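Local coordinates for protein putative glutathione S-transferase (Corynebacterium glutamicum, PDB 3M1G) that probably acts as a glutathione transferase, a two-domain enzyme of the ECM4-like, omega-related branch of the family, at residues I241-L252 and Y279-G290. Sequence-based numbering, arbitrary orientation.
Sequences ITEADIRLYPTL and YLRDLFQTPGFG
Y249 reaches off helix 243-252 with CG anti to its backbone N (chi1 173°), which lays its ring among the side chains of segment 279-290. F289 turns an edge onto one face of that ring, a T-shaped pair with planes at 83° and centroids 5.0 Å apart. L280 CD1 and L283 CB each approach Y249 CD1 to 3.8 Å, and the phenol OH passes F284 to hydrogen-bond T293. This is the tight part, extended by I241, whose CD1 lies 3.6 Å from L283 CD2, and by I246, whose CG1 meets F289 CZ at 3.8 Å.

The polar part is smaller. Y279 OH donates to D245 OD1 at 2.6 Å, on the anti lone pair; L236 N gives the same oxygen a second bond. D245 OD2 takes the N-H of T242, the N-cap residue, at 2.9 Å and nearly straight (170°).

R247, facing away from segment 279-290 and partly exposed, instead pairs with E243, while R281 and Q285 mark the outer side of the other segment. Within the all-helical GST C-terminal domain, D245 thus ties the start of its own helix to helix 274-284, and its several N-H and O-H donors would probably keep this buried carboxylate ionised.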
# COMPACT_ATOMS: atom_id res chain seq x y z
N ILE A 241 -24.16 15.42 7.26
CA ILE A 241 -24.02 13.97 7.20
C ILE A 241 -25.39 13.31 6.99
O ILE A 241 -26.40 13.73 7.58
CB ILE A 241 -23.36 13.42 8.48
CG1 ILE A 241 -21.92 13.90 8.55
CG2 ILE A 241 -23.48 11.84 8.56
CD1 ILE A 241 -21.18 13.68 9.87
N THR A 242 -25.42 12.34 6.08
CA THR A 242 -26.61 11.52 5.82
C THR A 242 -26.26 10.03 5.80
O THR A 242 -25.09 9.62 5.88
CB THR A 242 -27.25 11.86 4.45
OG1 THR A 242 -26.28 11.65 3.40
CG2 THR A 242 -27.78 13.33 4.40
N GLU A 243 -27.30 9.20 5.71
CA GLU A 243 -27.17 7.78 5.47
C GLU A 243 -26.12 7.40 4.42
O GLU A 243 -25.44 6.38 4.58
CB GLU A 243 -28.54 7.23 5.03
CG GLU A 243 -28.61 5.79 4.57
CD GLU A 243 -28.73 4.74 5.71
OE1 GLU A 243 -28.97 5.14 6.87
OE2 GLU A 243 -28.61 3.52 5.41
N ALA A 244 -26.06 8.15 3.32
CA ALA A 244 -25.05 7.91 2.27
C ALA A 244 -23.61 7.89 2.79
O ALA A 244 -22.81 7.02 2.41
CB ALA A 244 -25.21 8.96 1.12
N ASP A 245 -23.28 8.81 3.69
CA ASP A 245 -21.94 8.88 4.30
C ASP A 245 -21.70 7.69 5.23
O ASP A 245 -20.60 7.11 5.28
CB ASP A 245 -21.78 10.21 5.03
CG ASP A 245 -22.07 11.40 4.16
OD1 ASP A 245 -21.33 11.62 3.17
OD2 ASP A 245 -23.04 12.15 4.49
N ILE A 246 -22.75 7.25 5.93
CA ILE A 246 -22.66 6.12 6.80
C ILE A 246 -22.42 4.81 6.02
O ILE A 246 -21.82 3.87 6.56
CB ILE A 246 -23.90 6.08 7.67
CG1 ILE A 246 -23.83 7.31 8.63
CG2 ILE A 246 -24.02 4.77 8.43
CD1 ILE A 246 -25.12 7.76 9.13
N ARG A 247 -22.88 4.74 4.77
CA ARG A 247 -22.62 3.61 3.91
C ARG A 247 -21.25 3.69 3.21
O ARG A 247 -20.66 2.67 2.90
CB ARG A 247 -23.70 3.48 2.86
CG ARG A 247 -25.02 3.12 3.50
CD ARG A 247 -26.06 2.78 2.48
NE ARG A 247 -27.38 2.69 3.08
CZ ARG A 247 -28.47 2.24 2.46
NH1 ARG A 247 -29.62 2.22 3.12
NH2 ARG A 247 -28.43 1.81 1.20
N LEU A 248 -20.70 4.88 3.03
CA LEU A 248 -19.37 5.01 2.39
C LEU A 248 -18.21 4.87 3.42
O LEU A 248 -17.23 4.17 3.16
CB LEU A 248 -19.28 6.31 1.61
CG LEU A 248 -17.92 6.65 0.98
CD1 LEU A 248 -17.47 5.54 0.01
CD2 LEU A 248 -17.98 8.02 0.29
N TYR A 249 -18.35 5.51 4.58
CA TYR A 249 -17.32 5.52 5.60
C TYR A 249 -16.70 4.17 5.92
O TYR A 249 -15.48 4.07 5.97
CB TYR A 249 -17.83 6.21 6.87
CG TYR A 249 -16.93 6.15 8.05
CD1 TYR A 249 -15.93 7.08 8.24
CD2 TYR A 249 -17.07 5.14 9.00
CE1 TYR A 249 -15.11 7.02 9.34
CE2 TYR A 249 -16.25 5.08 10.09
CZ TYR A 249 -15.26 6.02 10.25
OH TYR A 249 -14.46 5.94 11.37
N PRO A 250 -17.52 3.12 6.10
CA PRO A 250 -16.91 1.85 6.50
C PRO A 250 -15.92 1.28 5.47
O PRO A 250 -14.98 0.59 5.87
CB PRO A 250 -18.13 0.93 6.67
CG PRO A 250 -19.26 1.88 7.08
CD PRO A 250 -18.99 3.07 6.17
N THR A 251 -16.14 1.56 4.18
CA THR A 251 -15.19 1.16 3.16
C THR A 251 -13.91 2.03 3.21
O THR A 251 -12.79 1.50 3.24
CB THR A 251 -15.82 1.18 1.74
OG1 THR A 251 -16.90 0.23 1.72
CG2 THR A 251 -14.78 0.67 0.70
N LEU A 252 -14.08 3.33 3.29
CA LEU A 252 -12.93 4.26 3.28
C LEU A 252 -12.03 4.09 4.50
O LEU A 252 -10.80 4.12 4.37
CB LEU A 252 -13.36 5.71 3.15
CG LEU A 252 -14.03 6.15 1.86
CD1 LEU A 252 -14.37 7.66 1.95
CD2 LEU A 252 -13.20 5.83 0.59
N TYR A 279 -12.52 14.43 3.80
CA TYR A 279 -13.84 13.85 4.15
C TYR A 279 -13.74 12.71 5.16
O TYR A 279 -14.46 12.67 6.15
CB TYR A 279 -14.52 13.43 2.85
CG TYR A 279 -15.75 12.54 2.92
CD1 TYR A 279 -17.00 13.08 3.05
CD2 TYR A 279 -15.64 11.16 2.79
CE1 TYR A 279 -18.12 12.28 3.06
CE2 TYR A 279 -16.76 10.34 2.79
CZ TYR A 279 -18.00 10.92 2.92
OH TYR A 279 -19.14 10.15 2.92
N LEU A 280 -12.83 11.77 4.91
CA LEU A 280 -12.63 10.66 5.83
C LEU A 280 -12.24 11.10 7.22
O LEU A 280 -12.76 10.59 8.22
CB LEU A 280 -11.62 9.67 5.26
CG LEU A 280 -11.29 8.42 6.11
CD1 LEU A 280 -12.53 7.63 6.56
CD2 LEU A 280 -10.23 7.49 5.35
N ARG A 281 -11.34 12.06 7.32
CA ARG A 281 -10.93 12.56 8.62
C ARG A 281 -12.08 13.28 9.36
O ARG A 281 -12.26 13.10 10.58
CB ARG A 281 -9.72 13.49 8.47
CG ARG A 281 -8.42 12.72 8.20
CD ARG A 281 -7.26 13.65 7.99
NE ARG A 281 -7.37 14.37 6.73
CZ ARG A 281 -6.56 15.36 6.36
NH1 ARG A 281 -6.70 15.90 5.16
NH2 ARG A 281 -5.61 15.81 7.17
N ASP A 282 -12.82 14.10 8.62
CA ASP A 282 -13.99 14.88 9.12
C ASP A 282 -15.01 13.90 9.74
O ASP A 282 -15.42 14.04 10.87
CB ASP A 282 -14.54 15.65 7.90
CG ASP A 282 -15.66 16.67 8.21
OD1 ASP A 282 -16.01 16.91 9.37
OD2 ASP A 282 -16.16 17.28 7.24
N LEU A 283 -15.34 12.84 9.02
CA LEU A 283 -16.24 11.81 9.54
C LEU A 283 -15.65 11.07 10.73
O LEU A 283 -16.31 10.89 11.76
CB LEU A 283 -16.60 10.81 8.44
CG LEU A 283 -17.46 11.31 7.27
CD1 LEU A 283 -17.71 10.14 6.32
CD2 LEU A 283 -18.82 11.92 7.79
N PHE A 284 -14.39 10.63 10.60
CA PHE A 284 -13.74 9.88 11.68
C PHE A 284 -13.81 10.64 12.99
O PHE A 284 -14.08 10.06 14.03
CB PHE A 284 -12.27 9.55 11.35
CG PHE A 284 -11.58 8.76 12.43
CD1 PHE A 284 -10.96 9.40 13.50
CD2 PHE A 284 -11.57 7.36 12.38
CE1 PHE A 284 -10.36 8.66 14.55
CE2 PHE A 284 -10.95 6.61 13.40
CZ PHE A 284 -10.35 7.27 14.48
N GLN A 285 -13.58 11.94 12.92
CA GLN A 285 -13.53 12.80 14.11
C GLN A 285 -14.92 13.15 14.65
O GLN A 285 -15.02 13.83 15.66
CB GLN A 285 -12.73 14.06 13.81
CG GLN A 285 -11.27 13.74 13.42
CD GLN A 285 -10.51 14.90 12.84
OE1 GLN A 285 -10.94 16.05 12.90
NE2 GLN A 285 -9.33 14.60 12.26
N THR A 286 -15.97 12.64 14.02
CA THR A 286 -17.36 12.89 14.46
C THR A 286 -17.83 11.74 15.36
O THR A 286 -17.53 10.57 15.10
CB THR A 286 -18.28 13.00 13.23
OG1 THR A 286 -17.79 14.04 12.36
CG2 THR A 286 -19.76 13.27 13.61
N PRO A 287 -18.58 12.06 16.42
CA PRO A 287 -19.15 11.01 17.25
C PRO A 287 -19.90 9.96 16.46
O PRO A 287 -20.55 10.30 15.47
CB PRO A 287 -20.12 11.79 18.18
CG PRO A 287 -19.46 13.09 18.34
CD PRO A 287 -18.87 13.40 16.97
N GLY A 288 -19.79 8.70 16.88
CA GLY A 288 -20.42 7.59 16.18
C GLY A 288 -19.51 6.89 15.19
O GLY A 288 -19.67 5.69 14.92
N PHE A 289 -18.53 7.62 14.67
CA PHE A 289 -17.68 7.13 13.57
C PHE A 289 -16.36 6.55 14.17
O PHE A 289 -16.24 5.33 14.36
CB PHE A 289 -17.46 8.26 12.55
CG PHE A 289 -18.68 8.61 11.73
CD1 PHE A 289 -19.61 9.53 12.18
CD2 PHE A 289 -18.89 8.03 10.49
CE1 PHE A 289 -20.72 9.86 11.43
CE2 PHE A 289 -20.02 8.36 9.70
CZ PHE A 289 -20.95 9.28 10.19
N GLY A 290 -15.41 7.42 14.51
CA GLY A 290 -14.13 6.98 15.04
C GLY A 290 -14.24 6.18 16.32
O GLY A 290 -13.46 5.25 16.55